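Side-chain contacts in glutathione S-transferase 2 (Heligmosomoides polygyrus, PDB 1TW9), which probably catalyses the conjugation of glutathione to electrophilic halide-bearing compounds, releasing the halide, as a sigma-class member of the glutathione transferase superfamily: residues Ala18-Ala23 with Val160-Ala165; Ala14-Arg19 with Glu199-Thr204. All coordinates share one frame; numbering follows the deposited sequence.

Contact 1: Ala18-Ala23 with Val160-Ala165; sequences ARQVFA and VAEHVA. Unlike the reference sequence in segment 18-23: Val-21 (reference Ile).
Gln-20 and Glu-162 sit where the two helical segments come nearest, yet their CA atoms remain 9.4 Å apart, so the helices meet through long side chains and not backbone to backbone. Gln-20 reaches out with CG anti to its carbonyl carbon (chi1 -65°) and the chain extended beyond CG, which carries the amide across the gap. Its NE2 donates to Glu-162 OE2 at 3.0 Å, with an N-H...O angle of 155°. The oxygen lies in the plane of the amide, but the donor comes down on the carboxylate from well above its plane; the two flat groups stand almost perpendicular, 83° apart. Glu-162 bends at chi2, turning its carboxylate aside so that the two side chains cross at about a right angle. This is a bridge between the two domains of the glutathione transferase fold: Gln-20 belongs to helix 16-24 of the thioredoxin-like N-terminal domain, Glu-162 to helix 155-170 of the all-helical C-terminal domain. The other carboxylate oxygen, OE1, pairs with Arg-201, while NE2 of Gln-20 also bonds to Glu-16 of its own helix, so the amide nitrogen serves two carboxylates. Cutting Glu-162 back to an alanine is likely to leave Gln-20 without its bond across the domain boundary and to deprive Arg-201 of this carboxylate partner. Ile-194 and Trp-197 of helix 192-200 pack against the Gln-20 side chain. Ala-161 and Val-164 touch Ile-188, Val-181 and Met-185 of helix 179-189.

Contact 2: Ala14-Arg19 with Glu199-Thr204; sequences AGECAR and ETRPET
Arg-201 NH2 and Glu-16 OE2 form a salt bridge of 2.8 Å, the N-H...O angle being 149°. The oxygen lies at the edge of the guanidinium, close to its plane, whereas the nitrogen approaches the carboxylate from above, 54° out of plane. OE2 also accepts from Trp-197 NE1, its strongest polar partner. The second oxygen, OE1, receives NH1 of Arg-19 at 3.1 Å, nearly in line with its C-O bond. Gripped at both oxygens, the buried Glu-16 carboxylate is held against rotation, and the two arginines probably offset its charge. The network joins the N-terminal domain of the glutathione transferase fold, through Glu-16 of helix 16-24, to the tail that follows helix 192-200 in the C-terminal domain. Arg-201 has just left helical geometry; its CG lies between the backbone N and the carbonyl carbon (chi1 61°), and from there the chain runs extended to NE. Its CD comes within 3.5 Å of Glu-16 OE2, so the aliphatic part also packs beside the carboxylate. Further out, Arg-19 bonds to Asp-31 and lies against Leu-6 and Tyr-8 of strand 4-9.

In the fold
Contacts 1 and 2 lie about 8 Å apart, centre to centre, and both start from helix 16-24, sharing Ala-18 and Arg-19. From that helix of the N-terminal domain, contact 1 reaches helix 155-170, and contact 2 goes on to the segment leaving helix 192-200 near the C-terminus, so their second segments follow in that order along the chain. A salt bridge of 3.2 Å between Glu-162 OE1 and Arg-201 NH2 makes them one polar network, in which Arg-201 lies between the carboxylates of Glu-16 and Glu-162. Three regions distant in sequence are thus tied together, consistent with a role in setting how the thioredoxin-like domain sits on the helical one.

Contact 1: Ala18-Ala23 with Val160-Ala165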
loop_
_atom_site.group_PDB
_atom_site.type_symbol
_atom_site.label_atom_id
_atom_site.label_comp_id
_atom_site.label_asym_id
_atom_site.label_seq_id
_atom_site.Cartn_x
_atom_site.Cartn_y
_atom_site.Cartn_z
ATOM N N ALA A 18 2.461 -12.987 -3.275
ATOM C CA ALA A 18 1.226 -13.754 -3.138
ATOM C C ALA A 18 1.476 -15.283 -3.181
ATOM O O ALA A 18 0.913 -16.072 -2.362
ATOM C CB ALA A 18 0.225 -13.275 -4.103
ATOM N N ARG A 19 2.244 -15.739 -4.185
ATOM C CA ARG A 19 2.570 -17.152 -4.347
ATOM C C ARG A 19 3.256 -17.669 -3.146
ATOM O O ARG A 19 3.029 -18.800 -2.692
ATOM C CB ARG A 19 3.428 -17.369 -5.600
ATOM C CG ARG A 19 2.749 -16.968 -6.897
ATOM C CD ARG A 19 3.588 -17.519 -8.053
ATOM N NE ARG A 19 3.135 -17.023 -9.371
ATOM C CZ ARG A 19 3.771 -16.093 -10.064
ATOM N NH1 ARG A 19 4.882 -15.529 -9.587
ATOM N NH2 ARG A 19 3.321 -15.779 -11.257
ATOM N N GLN A 20 4.131 -16.844 -2.559
ATOM C CA GLN A 20 4.815 -17.290 -1.368
ATOM C C GLN A 20 3.915 -17.317 -0.083
ATOM O O GLN A 20 4.121 -18.146 0.784
ATOM C CB GLN A 20 6.078 -16.545 -1.167
ATOM C CG GLN A 20 7.070 -16.809 -2.263
ATOM C CD GLN A 20 8.404 -16.235 -2.043
ATOM O OE1 GLN A 20 8.696 -15.782 -0.921
ATOM N NE2 GLN A 20 9.226 -16.232 -3.074
ATOM N N VAL A 21 2.920 -16.433 -0.002
ATOM C CA VAL A 21 1.932 -16.511 1.077
ATOM C C VAL A 21 1.172 -17.830 0.967
ATOM O O VAL A 21 0.979 -18.532 1.921
ATOM C CB VAL A 21 1.012 -15.301 1.078
ATOM C CG1 VAL A 21 -0.099 -15.485 2.073
ATOM C CG2 VAL A 21 1.871 -14.031 1.477
ATOM N N PHE A 22 0.736 -18.120 -0.238
ATOM C CA PHE A 22 0.043 -19.380 -0.470
ATOM C C PHE A 22 0.905 -20.561 -0.042
ATOM O O PHE A 22 0.445 -21.503 0.601
ATOM C CB PHE A 22 -0.305 -19.542 -1.966
ATOM C CG PHE A 22 -1.613 -18.796 -2.410
ATOM C CD1 PHE A 22 -2.799 -18.923 -1.684
ATOM C CD2 PHE A 22 -1.594 -17.928 -3.490
ATOM C CE1 PHE A 22 -3.933 -18.273 -2.104
ATOM C CE2 PHE A 22 -2.746 -17.307 -3.908
ATOM C CZ PHE A 22 -3.907 -17.465 -3.215
ATOM N N ALA A 23 2.185 -20.530 -0.439
ATOM C CA ALA A 23 3.117 -21.612 -0.130
ATOM C C ALA A 23 3.216 -21.734 1.368
ATOM O O ALA A 23 3.140 -22.853 1.910
ATOM C CB ALA A 23 4.506 -21.371 -0.747
ATOM N N VAL A 160 10.580 -8.720 1.383
ATOM C CA VAL A 160 11.962 -8.233 1.551
ATOM C C VAL A 160 12.982 -9.298 1.206
ATOM O O VAL A 160 13.900 -9.011 0.370
ATOM C CB VAL A 160 12.181 -7.577 2.913
ATOM C CG1 VAL A 160 13.684 -7.175 3.108
ATOM C CG2 VAL A 160 11.310 -6.267 2.993
ATOM N N ALA A 161 12.812 -10.518 1.744
ATOM C CA ALA A 161 13.790 -11.585 1.592
ATOM C C ALA A 161 13.889 -11.944 0.110
ATOM O O ALA A 161 14.956 -12.188 -0.413
ATOM C CB ALA A 161 13.408 -12.823 2.402
ATOM N N GLU A 162 12.764 -11.952 -0.591
ATOM C CA GLU A 162 12.822 -12.313 -2.006
ATOM C C GLU A 162 13.552 -11.290 -2.841
ATOM O O GLU A 162 14.358 -11.620 -3.705
ATOM C CB GLU A 162 11.384 -12.535 -2.541
ATOM C CG GLU A 162 11.298 -12.806 -4.042
ATOM C CD GLU A 162 11.804 -14.204 -4.479
ATOM O OE1 GLU A 162 12.154 -14.328 -5.677
ATOM O OE2 GLU A 162 11.937 -15.177 -3.659
ATOM N N HIS A 163 13.356 -10.005 -2.524
ATOM C CA HIS A 163 14.022 -8.951 -3.220
ATOM C C HIS A 163 15.522 -9.037 -2.961
ATOM O O HIS A 163 16.318 -8.960 -3.880
ATOM C CB HIS A 163 13.494 -7.580 -2.787
ATOM C CG HIS A 163 14.187 -6.443 -3.481
ATOM N ND1 HIS A 163 14.096 -6.225 -4.849
ATOM C CD2 HIS A 163 15.087 -5.541 -3.018
ATOM C CE1 HIS A 163 14.869 -5.210 -5.171
ATOM N NE2 HIS A 163 15.481 -4.774 -4.084
ATOM N N VAL A 164 15.891 -9.215 -1.721
ATOM C CA VAL A 164 17.288 -9.285 -1.317
ATOM C C VAL A 164 18.000 -10.474 -1.987
ATOM O O VAL A 164 19.130 -10.326 -2.447
ATOM C CB VAL A 164 17.385 -9.264 0.253
ATOM C CG1 VAL A 164 18.825 -9.539 0.714
ATOM C CG2 VAL A 164 16.890 -7.928 0.769
ATOM N N ALA A 165 17.323 -11.616 -2.083
ATOM C CA ALA A 165 17.853 -12.795 -2.757
ATOM C C ALA A 165 18.094 -12.531 -4.213
ATOM O O ALA A 165 19.160 -12.825 -4.778
ATOM C CB ALA A 165 16.892 -14.000 -2.589
#

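Contact 2: Ala14-Arg19 with Glu199-Thr204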
loop_
_atom_site.group_PDB
_atom_site.type_symbol
_atom_site.label_atom_id
_atom_site.label_comp_id
_atom_site.label_asym_id
_atom_site.label_seq_id
_atom_site.Cartn_x
_atom_site.Cartn_y
_atom_site.Cartn_z
ATOM N N ALA A 14 5.601 -9.040 -9.597
ATOM C CA ALA A 14 4.561 -8.608 -8.692
ATOM C C ALA A 14 3.656 -9.680 -8.169
ATOM O O ALA A 14 2.879 -9.419 -7.266
ATOM C CB ALA A 14 3.726 -7.501 -9.370
ATOM N N GLY A 15 3.729 -10.888 -8.744
ATOM C CA GLY A 15 2.880 -12.010 -8.338
ATOM C C GLY A 15 3.496 -12.870 -7.228
ATOM O O GLY A 15 2.809 -13.546 -6.501
ATOM N N GLU A 16 4.812 -12.772 -7.045
ATOM C CA GLU A 16 5.541 -13.748 -6.261
ATOM C C GLU A 16 5.211 -13.705 -4.769
ATOM O O GLU A 16 5.167 -14.737 -4.150
ATOM C CB GLU A 16 7.016 -13.592 -6.463
ATOM C CG GLU A 16 7.900 -14.681 -5.872
ATOM C CD GLU A 16 7.699 -16.063 -6.424
ATOM O OE1 GLU A 16 7.013 -16.243 -7.448
ATOM O OE2 GLU A 16 8.283 -16.998 -5.834
ATOM N N CYS A 17 5.021 -12.525 -4.197
ATOM C CA CYS A 17 4.765 -12.477 -2.732
ATOM C C CYS A 17 3.476 -13.229 -2.453
ATOM O O CYS A 17 3.433 -14.143 -1.605
ATOM C CB CYS A 17 4.832 -11.023 -2.290
ATOM S SG CYS A 17 4.587 -10.862 -0.517
ATOM N N ALA A 18 2.461 -12.987 -3.275
ATOM C CA ALA A 18 1.226 -13.754 -3.138
ATOM C C ALA A 18 1.476 -15.283 -3.181
ATOM O O ALA A 18 0.913 -16.072 -2.362
ATOM C CB ALA A 18 0.225 -13.275 -4.103
ATOM N N ARG A 19 2.244 -15.739 -4.185
ATOM C CA ARG A 19 2.570 -17.152 -4.347
ATOM C C ARG A 19 3.256 -17.669 -3.146
ATOM O O ARG A 19 3.029 -18.800 -2.692
ATOM C CB ARG A 19 3.428 -17.369 -5.600
ATOM C CG ARG A 19 2.749 -16.968 -6.897
ATOM C CD ARG A 19 3.588 -17.519 -8.053
ATOM N NE ARG A 19 3.135 -17.023 -9.371
ATOM C CZ ARG A 19 3.771 -16.093 -10.064
ATOM N NH1 ARG A 19 4.882 -15.529 -9.587
ATOM N NH2 ARG A 19 3.321 -15.779 -11.257
ATOM N N GLU A 199 12.535 -24.043 -4.734
ATOM C CA GLU A 199 13.129 -25.150 -5.439
ATOM C C GLU A 199 12.314 -25.593 -6.626
ATOM O O GLU A 199 12.910 -26.154 -7.552
ATOM C CB GLU A 199 13.278 -26.368 -4.527
ATOM C CG GLU A 199 14.273 -26.169 -3.437
ATOM C CD GLU A 199 14.279 -27.330 -2.457
ATOM O OE1 GLU A 199 13.353 -28.213 -2.487
ATOM O OE2 GLU A 199 15.205 -27.331 -1.657
ATOM N N THR A 200 10.996 -25.376 -6.583
ATOM C CA THR A 200 10.046 -25.872 -7.558
ATOM C C THR A 200 9.374 -24.869 -8.492
ATOM O O THR A 200 8.727 -25.289 -9.472
ATOM C CB THR A 200 8.952 -26.721 -6.920
ATOM O OG1 THR A 200 8.157 -25.948 -6.027
ATOM C CG2 THR A 200 9.547 -27.820 -6.083
ATOM N N ARG A 201 9.567 -23.588 -8.260
ATOM C CA ARG A 201 8.870 -22.598 -9.077
ATOM C C ARG A 201 9.515 -22.591 -10.453
ATOM O O ARG A 201 10.655 -22.974 -10.593
ATOM C CB ARG A 201 8.917 -21.218 -8.451
ATOM C CG ARG A 201 10.265 -20.702 -8.287
ATOM C CD ARG A 201 10.239 -19.390 -7.556
ATOM N NE ARG A 201 11.596 -18.938 -7.379
ATOM C CZ ARG A 201 11.937 -17.951 -6.597
ATOM N NH1 ARG A 201 13.226 -17.643 -6.480
ATOM N NH2 ARG A 201 11.052 -17.275 -5.916
ATOM N N PRO A 202 8.790 -22.122 -11.465
ATOM C CA PRO A 202 9.372 -21.900 -12.793
ATOM C C PRO A 202 10.534 -20.950 -12.725
ATOM O O PRO A 202 10.440 -19.944 -11.983
ATOM C CB PRO A 202 8.209 -21.294 -13.574
ATOM C CG PRO A 202 6.975 -21.861 -12.907
ATOM C CD PRO A 202 7.338 -21.816 -11.459
ATOM N N GLU A 203 11.603 -21.276 -13.417
ATOM C CA GLU A 203 12.773 -20.407 -13.456
ATOM C C GLU A 203 12.558 -19.375 -14.540
ATOM O O GLU A 203 12.537 -19.700 -15.725
ATOM C CB GLU A 203 14.026 -21.189 -13.765
ATOM C CG GLU A 203 14.464 -22.179 -12.709
ATOM C CD GLU A 203 15.681 -22.975 -13.163
ATOM O OE1 GLU A 203 16.623 -22.345 -13.752
ATOM O OE2 GLU A 203 15.695 -24.240 -12.991
ATOM N N THR A 204 12.419 -18.115 -14.133
ATOM C CA THR A 204 12.088 -17.058 -15.079
ATOM C C THR A 204 13.075 -15.920 -14.883
ATOM O O THR A 204 13.630 -15.783 -13.798
ATOM C CB THR A 204 10.662 -16.502 -14.859
ATOM O OG1 THR A 204 10.436 -16.233 -13.472
ATOM C CG2 THR A 204 9.615 -17.558 -15.172
#